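PDB 5WTZ: binary enterotoxin of Clostridium perfringens component a, which probably transfers ADP-ribose from NAD+ to actin, as the enzymatic component of a two-part clostridial enterotoxin. Local coordinates for residues Gly139-Thr144 with Val180-Gly185; Lys24-Val29 with Ala168-Asn173; Ala232-Glu237 with Ala371-Ala376. One frame throughout, in Å; residues are numbered along the deposited sequence.

Contacts 1 and 2 share one three-stranded antiparallel sheet of the first ADP-ribosyltransferase-like unit, their centres about 13 Å apart. Strand 179-182 is its middle strand: 141-144 flanks it on one edge in contact 1, and 168-171 on the other, where helix 16-31 leans on the sheet in contact 2. Leu-181 N probably bonds to Ala-169 O at 2.8 Å, which joins the two contacts directly. Contact 3 belongs to the second unit, about 37 Å from contact 1 and 47 Å from contact 2, centre to centre. It alone adjoins the cofactor: the side chain of Val-373 lies about 6 Å from the bound NAD.

Contact 1. Residues Gly139-Thr144 with Val180-Gly185; sequences GFKDVT and VLIDQG
Phe-140 and Gln-184 pack against each other at the end of an antiparallel strand pair, 141-144 with 179-182, in the three-stranded sheet of the first ADP-ribosyltransferase-like unit. CB of Phe-140 touches Leu-181 CD1 at 3.8 Å. With chi1 at -55°, CG stands anti to the carbonyl carbon, and the ring beyond it presents one face to Gln-184, whose CG sits over the ring centre in a CH-pi contact (3.8 Å to the centroid). Gln-184 NE2 lies on that same face, 3.8 Å from Phe-140 CZ. At the ring edge, CD1 faces Ile-182 O and CE1 meets Asp-183 OD1. Leu-76 and Ile-79 of helix 70-83 also touch this ring. The strands are tied by two reciprocal backbone pairs, Lys-141 with Ile-182 and Val-143 with Val-180; between them Asp-142 CA makes a CH...O contact of 3.1 Å with Val-180 O. On the face shared by Val-143, Val-180 and Ile-182, Val-143 CG2 lies against Val-180 CB. The carboxylate of Asp-142 turns away to Tyr-45 and Arg-179. Beyond the strands, one water accepts from Gly-139 N at 2.8 Å and donates to Gln-184 OE1 at 2.5 Å.

Contact 2. Residues Lys24-Val29 with Ala168-Asn173; sequences KKRKQV and AASYGN
Arg-26 lays CG and CD against the hydroxymethyl group of Ser-170, with CD 3.3 Å from Ser-170 OG, before its guanidinium reaches the strand backbone. Its chi1 of 66° puts CG between the backbone N and the carbonyl carbon, and the chain bends at chi3, which sets NE. At Ala-168, NH1 and NH2 approach end-on and both donate to one oxygen: NH1 lies 2.9 Å and NH2 3.2 Å from Ala-168 O. NH1 also donates to Ser-170 OG at 3.0 Å, nearly straight at 163°. Both acceptors lie in the guanidinium plane, at its edge, and the three in-plane bonds fix its rotation. A water accepts from Ser-170 N and gives a weak bond to Arg-26 O, a weak water bridge between the two backbones.

One residue on, Lys-27 runs its aliphatic chain over the strand. CG is anti to the backbone N and comes within 3.3 Å of Ser-170 O; CD passes Tyr-171 CA, and NZ ends 3.7 Å from Gly-172 O.

The arrangement is helix-on-sheet packing: the segment of helix 16-31 crosses strand 168-171 at 99°, with the axes 7.3 Å apart, at an edge of the three-stranded sheet in the first ADP-ribosyltransferase-like unit. Trp-22 and Ala-23 from the preceding turn also touch Ser-170, while Trp-30 touches Ala-169 and Tyr-171. The contact is therefore polar on the Arg-26 side and largely methylene packing on the Lys-27 side. Ala-168 O has two donors from Arg-26, whereas Ser-170 O, buried beside the methylenes of Lys-27, has no hydrogen-bond partner in the model.

Contact 3. Residues Ala232-Glu237 with Ala371-Ala376; sequences APWLKE and AYVSVA
Ala-232 enters the contact through its backbone, its N 4.0 Å from Val-375 CG1. The helix is kinked here, where the nitrogens of Pro-233 and Trp-234 make no bond to the preceding turn. Trp-234 then reaches across with its indole. CG is anti to the backbone N (chi1 169°), and one face of the six-membered ring receives Ala-371 CB in a CH-pi contact, 3.6 Å from the centroid and displaced toward the rim. CH2 packs on Val-373 CG1 at 3.8 Å, the two side chains side by side and pointing the same way, while Val-375 CG2 sits at the ring edge, near its plane. NE1 donates to Ala-285 O. Helix 220-237 thus packs on the end of strand 370-372 and the 3-10 turn after it, in the second, NAD-binding ADP-ribosyltransferase unit. The turn borders the cofactor pocket: the side chain of Val-373 is about 4 Å from those of the NAD-binding residues Leu-250 and Glu-384, and Ser-374 OG is hydrogen-bonded to Glu-384 N. Next along the helix, Leu-235 sets CB 3.9 Å from Val-375 CG2, and both its methyls press on Ala-376 from the same side: CD1 lies 3.6 Å from Ala-376 CB, and CD2 3.5 Å from Ala-376 CA.

Contact 1. Residues Gly139-Thr144 with Val180-Gly185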
loop_
_atom_site.group_PDB
_atom_site.type_symbol
_atom_site.label_atom_id
_atom_site.label_comp_id
_atom_site.label_asym_id
_atom_site.label_seq_id
_atom_site.Cartn_x
_atom_site.Cartn_y
_atom_site.Cartn_z
ATOM N N GLY A 139 0.024 6.159 6.250
ATOM C CA GLY A 139 0.172 7.075 7.368
ATOM C C GLY A 139 0.883 6.465 8.566
ATOM O O GLY A 139 1.488 5.393 8.471
ATOM N N PHE A 140 0.829 7.169 9.690
ATOM C CA PHE A 140 1.334 6.644 10.950
ATOM C C PHE A 140 0.262 5.762 11.571
ATOM O O PHE A 140 -0.934 5.967 11.359
ATOM C CB PHE A 140 1.729 7.773 11.911
ATOM C CG PHE A 140 2.721 8.738 11.333
ATOM C CD1 PHE A 140 4.072 8.471 11.373
ATOM C CD2 PHE A 140 2.291 9.909 10.726
ATOM C CE1 PHE A 140 4.983 9.360 10.817
ATOM C CE2 PHE A 140 3.191 10.796 10.172
ATOM C CZ PHE A 140 4.541 10.523 10.218
ATOM N N LYS A 141 0.693 4.773 12.335
ATOM C CA LYS A 141 -0.237 3.853 12.961
ATOM C C LYS A 141 -0.005 3.844 14.462
ATOM O O LYS A 141 1.048 3.427 14.929
ATOM C CB LYS A 141 -0.075 2.443 12.369
ATOM C CG LYS A 141 -0.995 1.393 12.985
ATOM C CD LYS A 141 -2.446 1.858 13.001
ATOM C CE LYS A 141 -3.402 0.696 13.269
ATOM N NZ LYS A 141 -4.836 1.103 13.173
ATOM N N ASP A 142 -0.979 4.328 15.222
ATOM C CA ASP A 142 -0.859 4.282 16.665
ATOM C C ASP A 142 -1.651 3.101 17.188
ATOM O O ASP A 142 -2.711 2.766 16.650
ATOM C CB ASP A 142 -1.309 5.594 17.308
ATOM C CG ASP A 142 -2.685 6.041 16.852
ATOM O OD1 ASP A 142 -2.799 6.629 15.750
ATOM O OD2 ASP A 142 -3.651 5.823 17.614
ATOM N N VAL A 143 -1.103 2.454 18.211
ATOM C CA VAL A 143 -1.649 1.216 18.747
ATOM C C VAL A 143 -1.553 1.173 20.264
ATOM O O VAL A 143 -1.016 2.094 20.880
ATOM C CB VAL A 143 -0.914 -0.003 18.172
ATOM C CG1 VAL A 143 -1.168 -0.109 16.686
ATOM C CG2 VAL A 143 0.574 0.108 18.450
ATOM N N THR A 144 -2.051 0.094 20.860
ATOM C CA THR A 144 -1.993 -0.071 22.311
ATOM C C THR A 144 -1.102 -1.257 22.702
ATOM O O THR A 144 -0.830 -2.141 21.886
ATOM C CB THR A 144 -3.402 -0.245 22.906
ATOM O OG1 THR A 144 -3.977 -1.473 22.452
ATOM C CG2 THR A 144 -4.289 0.891 22.464
ATOM N N VAL A 180 1.245 3.556 21.362
ATOM C CA VAL A 180 2.500 3.389 20.661
ATOM C C VAL A 180 2.363 3.930 19.246
ATOM O O VAL A 180 1.476 3.534 18.504
ATOM C CB VAL A 180 2.923 1.907 20.628
ATOM C CG1 VAL A 180 4.150 1.718 19.737
ATOM C CG2 VAL A 180 3.174 1.403 22.050
ATOM N N LEU A 181 3.241 4.847 18.879
ATOM C CA LEU A 181 3.156 5.482 17.582
ATOM C C LEU A 181 4.204 4.892 16.636
ATOM O O LEU A 181 5.406 5.030 16.857
ATOM C CB LEU A 181 3.323 6.996 17.739
ATOM C CG LEU A 181 3.224 7.914 16.521
ATOM C CD1 LEU A 181 2.026 7.588 15.664
ATOM C CD2 LEU A 181 3.175 9.361 16.986
ATOM N N ILE A 182 3.736 4.214 15.595
ATOM C CA ILE A 182 4.635 3.561 14.648
ATOM C C ILE A 182 4.861 4.416 13.402
ATOM O O ILE A 182 3.917 4.976 12.841
ATOM C CB ILE A 182 4.090 2.189 14.205
ATOM C CG1 ILE A 182 3.701 1.347 15.421
ATOM C CG2 ILE A 182 5.110 1.466 13.335
ATOM C CD1 ILE A 182 2.723 0.241 15.093
ATOM N N ASP A 183 6.116 4.503 12.974
ATOM C CA ASP A 183 6.492 5.246 11.771
ATOM C C ASP A 183 5.725 4.832 10.501
ATOM O O ASP A 183 5.158 3.736 10.413
ATOM C CB ASP A 183 7.997 5.088 11.540
ATOM C CG ASP A 183 8.594 6.234 10.755
ATOM O OD1 ASP A 183 7.865 7.211 10.491
ATOM O OD2 ASP A 183 9.800 6.161 10.418
ATOM N N GLN A 184 5.713 5.735 9.523
ATOM C CA GLN A 184 5.178 5.468 8.199
ATOM C C GLN A 184 6.025 4.438 7.467
ATOM O O GLN A 184 7.182 4.222 7.827
ATOM C CB GLN A 184 5.130 6.751 7.363
ATOM C CG GLN A 184 3.934 7.652 7.588
ATOM C CD GLN A 184 3.822 8.715 6.507
ATOM O OE1 GLN A 184 2.910 8.684 5.680
ATOM N NE2 GLN A 184 4.761 9.655 6.502
ATOM N N GLY A 185 5.443 3.812 6.444
ATOM C CA GLY A 185 6.186 2.974 5.517
ATOM C C GLY A 185 6.061 1.469 5.680
ATOM O O GLY A 185 6.725 0.712 4.973
HETATM O O HOH W 1 1.290 7.460 4.178
HETATM O O HOH W 2 2.638 4.529 5.954
#

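Contact 2. Residues Lys24-Val29 with Ala168-Asn173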
loop_
_atom_site.group_PDB
_atom_site.type_symbol
_atom_site.label_atom_id
_atom_site.label_comp_id
_atom_site.label_asym_id
_atom_site.label_seq_id
_atom_site.Cartn_x
_atom_site.Cartn_y
_atom_site.Cartn_z
ATOM N N LYS A 24 6.564 4.935 30.350
ATOM C CA LYS A 24 6.647 6.251 30.947
ATOM C C LYS A 24 8.004 6.868 30.848
ATOM O O LYS A 24 8.153 8.025 30.443
ATOM C CB LYS A 24 6.202 6.206 32.397
ATOM C CG LYS A 24 5.242 7.312 32.532
ATOM C CD LYS A 24 4.159 6.932 31.568
ATOM C CE LYS A 24 3.249 8.061 31.337
ATOM N NZ LYS A 24 3.900 9.144 30.533
ATOM N N LYS A 25 8.993 6.080 31.220
ATOM C CA LYS A 25 10.368 6.498 31.132
ATOM C C LYS A 25 10.743 6.802 29.715
ATOM O O LYS A 25 11.317 7.851 29.423
ATOM C CB LYS A 25 11.259 5.408 31.652
ATOM C CG LYS A 25 10.652 4.792 32.831
ATOM C CD LYS A 25 11.067 3.386 32.893
ATOM C CE LYS A 25 10.216 2.704 33.891
ATOM N NZ LYS A 25 10.765 1.401 34.215
ATOM N N ARG A 26 10.422 5.867 28.827
ATOM C CA ARG A 26 10.833 6.015 27.448
ATOM C C ARG A 26 10.114 7.220 26.854
ATOM O O ARG A 26 10.669 7.918 26.021
ATOM C CB ARG A 26 10.580 4.734 26.637
ATOM C CG ARG A 26 9.123 4.342 26.443
ATOM C CD ARG A 26 9.023 2.900 25.944
ATOM N NE ARG A 26 9.857 2.659 24.770
ATOM C CZ ARG A 26 9.463 2.823 23.509
ATOM N NH1 ARG A 26 8.230 3.233 23.239
ATOM N NH2 ARG A 26 10.306 2.569 22.513
ATOM N N LYS A 27 8.904 7.494 27.327
ATOM C CA LYS A 27 8.175 8.688 26.901
ATOM C C LYS A 27 8.896 9.972 27.322
ATOM O O LYS A 27 9.143 10.847 26.489
ATOM C CB LYS A 27 6.758 8.675 27.464
ATOM C CG LYS A 27 5.866 9.761 26.916
ATOM C CD LYS A 27 4.459 9.614 27.470
ATOM C CE LYS A 27 3.638 10.871 27.257
ATOM N NZ LYS A 27 3.145 11.415 28.551
ATOM N N GLN A 28 9.238 10.074 28.605
ATOM C CA GLN A 28 9.992 11.218 29.125
ATOM C C GLN A 28 11.325 11.432 28.412
ATOM O O GLN A 28 11.626 12.540 27.962
ATOM C CB GLN A 28 10.259 11.054 30.619
ATOM C CG GLN A 28 9.029 11.102 31.498
ATOM C CD GLN A 28 9.372 10.911 32.962
ATOM O OE1 GLN A 28 10.407 10.331 33.298
ATOM N NE2 GLN A 28 8.504 11.400 33.843
ATOM N N VAL A 29 12.123 10.371 28.326
ATOM C CA VAL A 29 13.439 10.440 27.699
ATOM C C VAL A 29 13.335 10.816 26.222
ATOM O O VAL A 29 14.172 11.560 25.699
ATOM C CB VAL A 29 14.202 9.098 27.826
ATOM C CG1 VAL A 29 15.541 9.176 27.116
ATOM C CG2 VAL A 29 14.403 8.724 29.288
ATOM N N ALA A 168 8.919 3.287 17.301
ATOM C CA ALA A 168 7.677 3.012 18.004
ATOM C C ALA A 168 7.663 3.785 19.310
ATOM O O ALA A 168 8.110 3.279 20.340
ATOM C CB ALA A 168 7.531 1.526 18.263
ATOM N N ALA A 169 7.163 5.014 19.268
ATOM C CA ALA A 169 7.252 5.907 20.420
ATOM C C ALA A 169 6.067 5.754 21.375
ATOM O O ALA A 169 4.925 5.569 20.942
ATOM C CB ALA A 169 7.369 7.343 19.947
ATOM N N SER A 170 6.352 5.824 22.675
ATOM C CA SER A 170 5.317 5.805 23.706
ATOM C C SER A 170 4.790 7.219 23.892
ATOM O O SER A 170 5.561 8.155 24.107
ATOM C CB SER A 170 5.852 5.254 25.034
ATOM O OG SER A 170 5.949 3.836 25.015
ATOM N N TYR A 171 3.475 7.376 23.802
ATOM C CA TYR A 171 2.871 8.703 23.827
ATOM C C TYR A 171 1.401 8.643 24.244
ATOM O O TYR A 171 0.820 7.559 24.374
ATOM C CB TYR A 171 3.002 9.361 22.450
ATOM C CG TYR A 171 1.851 9.037 21.519
ATOM C CD1 TYR A 171 1.723 7.775 20.952
ATOM C CD2 TYR A 171 0.885 9.992 21.219
ATOM C CE1 TYR A 171 0.669 7.472 20.101
ATOM C CE2 TYR A 171 -0.167 9.700 20.375
ATOM C CZ TYR A 171 -0.274 8.437 19.818
ATOM O OH TYR A 171 -1.329 8.150 18.977
ATOM N N GLY A 172 0.805 9.813 24.452
ATOM C CA GLY A 172 -0.607 9.907 24.781
ATOM C C GLY A 172 -0.884 10.835 25.948
ATOM O O GLY A 172 0.048 11.376 26.552
ATOM N N ASN A 173 -2.168 11.022 26.257
ATOM C CA ASN A 173 -2.591 11.820 27.409
ATOM C C ASN A 173 -2.964 10.929 28.579
ATOM O O ASN A 173 -2.483 11.125 29.695
ATOM C CB ASN A 173 -3.783 12.717 27.061
ATOM C CG ASN A 173 -3.499 13.653 25.902
ATOM O OD1 ASN A 173 -4.231 13.666 24.910
ATOM N ND2 ASN A 173 -2.440 14.447 26.023
HETATM O O HOH W 3 8.995 7.001 23.101
#

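Contact 3. Residues Ala232-Glu237 with Ala371-Ala376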
loop_
_atom_site.group_PDB
_atom_site.type_symbol
_atom_site.label_atom_id
_atom_site.label_comp_id
_atom_site.label_asym_id
_atom_site.label_seq_id
_atom_site.Cartn_x
_atom_site.Cartn_y
_atom_site.Cartn_z
ATOM N N ALA A 232 20.471 -1.858 -15.469
ATOM C CA ALA A 232 21.544 -1.499 -16.393
ATOM C C ALA A 232 22.108 -2.738 -17.120
ATOM O O ALA A 232 22.283 -2.698 -18.339
ATOM C CB ALA A 232 22.655 -0.754 -15.673
ATOM N N PRO A 233 22.381 -3.847 -16.396
ATOM C CA PRO A 233 22.875 -4.994 -17.168
ATOM C C PRO A 233 21.818 -5.559 -18.125
ATOM O O PRO A 233 22.181 -6.058 -19.191
ATOM C CB PRO A 233 23.231 -6.028 -16.092
ATOM C CG PRO A 233 23.295 -5.256 -14.800
ATOM C CD PRO A 233 22.294 -4.164 -14.957
ATOM N N TRP A 234 20.544 -5.476 -17.745
ATOM C CA TRP A 234 19.441 -5.931 -18.594
ATOM C C TRP A 234 19.451 -5.218 -19.943
ATOM O O TRP A 234 19.374 -5.854 -20.997
ATOM C CB TRP A 234 18.100 -5.709 -17.888
ATOM C CG TRP A 234 16.879 -5.906 -18.757
ATOM C CD1 TRP A 234 16.252 -7.093 -19.045
ATOM C CD2 TRP A 234 16.107 -4.884 -19.400
ATOM N NE1 TRP A 234 15.147 -6.870 -19.837
ATOM C CE2 TRP A 234 15.047 -5.526 -20.085
ATOM C CE3 TRP A 234 16.220 -3.492 -19.483
ATOM C CZ2 TRP A 234 14.103 -4.823 -20.835
ATOM C CZ3 TRP A 234 15.282 -2.797 -20.226
ATOM C CH2 TRP A 234 14.239 -3.464 -20.893
ATOM N N LEU A 235 19.553 -3.895 -19.895
ATOM C CA LEU A 235 19.563 -3.070 -21.092
ATOM C C LEU A 235 20.682 -3.481 -22.047
ATOM O O LEU A 235 20.508 -3.439 -23.260
ATOM C CB LEU A 235 19.707 -1.592 -20.716
ATOM C CG LEU A 235 19.686 -0.596 -21.880
ATOM C CD1 LEU A 235 18.300 -0.552 -22.511
ATOM C CD2 LEU A 235 20.133 0.785 -21.430
ATOM N N LYS A 236 21.819 -3.893 -21.492
ATOM C CA LYS A 236 22.949 -4.370 -22.291
ATOM C C LYS A 236 22.622 -5.608 -23.111
ATOM O O LYS A 236 22.997 -5.709 -24.281
ATOM C CB LYS A 236 24.149 -4.686 -21.393
ATOM C CG LYS A 236 25.230 -3.623 -21.400
ATOM C CD LYS A 236 26.413 -4.028 -20.535
ATOM C CE LYS A 236 26.850 -2.876 -19.650
ATOM N NZ LYS A 236 26.767 -1.568 -20.353
ATOM N N GLU A 237 21.942 -6.560 -22.488
ATOM C CA GLU A 237 21.675 -7.845 -23.113
ATOM C C GLU A 237 20.550 -7.797 -24.150
ATOM O O GLU A 237 20.267 -8.815 -24.774
ATOM C CB GLU A 237 21.317 -8.889 -22.055
ATOM C CG GLU A 237 22.234 -8.955 -20.851
ATOM C CD GLU A 237 22.192 -10.316 -20.181
ATOM O OE1 GLU A 237 21.783 -11.295 -20.843
ATOM O OE2 GLU A 237 22.540 -10.399 -18.984
ATOM N N ALA A 371 10.589 -5.451 -16.343
ATOM C CA ALA A 371 11.871 -4.741 -16.361
ATOM C C ALA A 371 11.705 -3.257 -16.053
ATOM O O ALA A 371 10.674 -2.656 -16.383
ATOM C CB ALA A 371 12.574 -4.923 -17.712
ATOM N N TYR A 372 12.715 -2.676 -15.403
ATOM C CA TYR A 372 12.793 -1.229 -15.228
ATOM C C TYR A 372 13.310 -0.659 -16.535
ATOM O O TYR A 372 14.523 -0.572 -16.759
ATOM C CB TYR A 372 13.720 -0.854 -14.072
ATOM C CG TYR A 372 13.723 0.616 -13.703
ATOM C CD1 TYR A 372 14.518 1.537 -14.382
ATOM C CD2 TYR A 372 12.961 1.068 -12.640
ATOM C CE1 TYR A 372 14.531 2.889 -14.021
ATOM C CE2 TYR A 372 12.972 2.405 -12.272
ATOM C CZ TYR A 372 13.751 3.304 -12.958
ATOM O OH TYR A 372 13.731 4.623 -12.559
ATOM N N VAL A 373 12.392 -0.263 -17.410
ATOM C CA VAL A 373 12.762 0.047 -18.783
ATOM C C VAL A 373 13.370 1.446 -18.907
ATOM O O VAL A 373 14.049 1.739 -19.885
ATOM C CB VAL A 373 11.541 -0.090 -19.736
ATOM C CG1 VAL A 373 11.093 -1.554 -19.847
ATOM C CG2 VAL A 373 10.397 0.818 -19.292
ATOM N N SER A 374 13.152 2.288 -17.896
ATOM C CA SER A 374 13.658 3.658 -17.908
ATOM C C SER A 374 15.178 3.787 -17.736
ATOM O O SER A 374 15.695 4.906 -17.735
ATOM C CB SER A 374 12.965 4.478 -16.823
ATOM O OG SER A 374 11.562 4.429 -16.974
ATOM N N VAL A 375 15.895 2.673 -17.594
ATOM C CA VAL A 375 17.361 2.733 -17.594
ATOM C C VAL A 375 17.859 3.095 -18.978
ATOM O O VAL A 375 18.944 3.669 -19.134
ATOM C CB VAL A 375 18.025 1.405 -17.178
ATOM C CG1 VAL A 375 17.776 1.127 -15.723
ATOM C CG2 VAL A 375 17.544 0.254 -18.050
ATOM N N ALA A 376 17.057 2.747 -19.980
ATOM C CA ALA A 376 17.395 3.016 -21.373
ATOM C C ALA A 376 17.539 4.508 -21.608
ATOM O O ALA A 376 16.896 5.308 -20.930
ATOM C CB ALA A 376 16.340 2.429 -22.299
#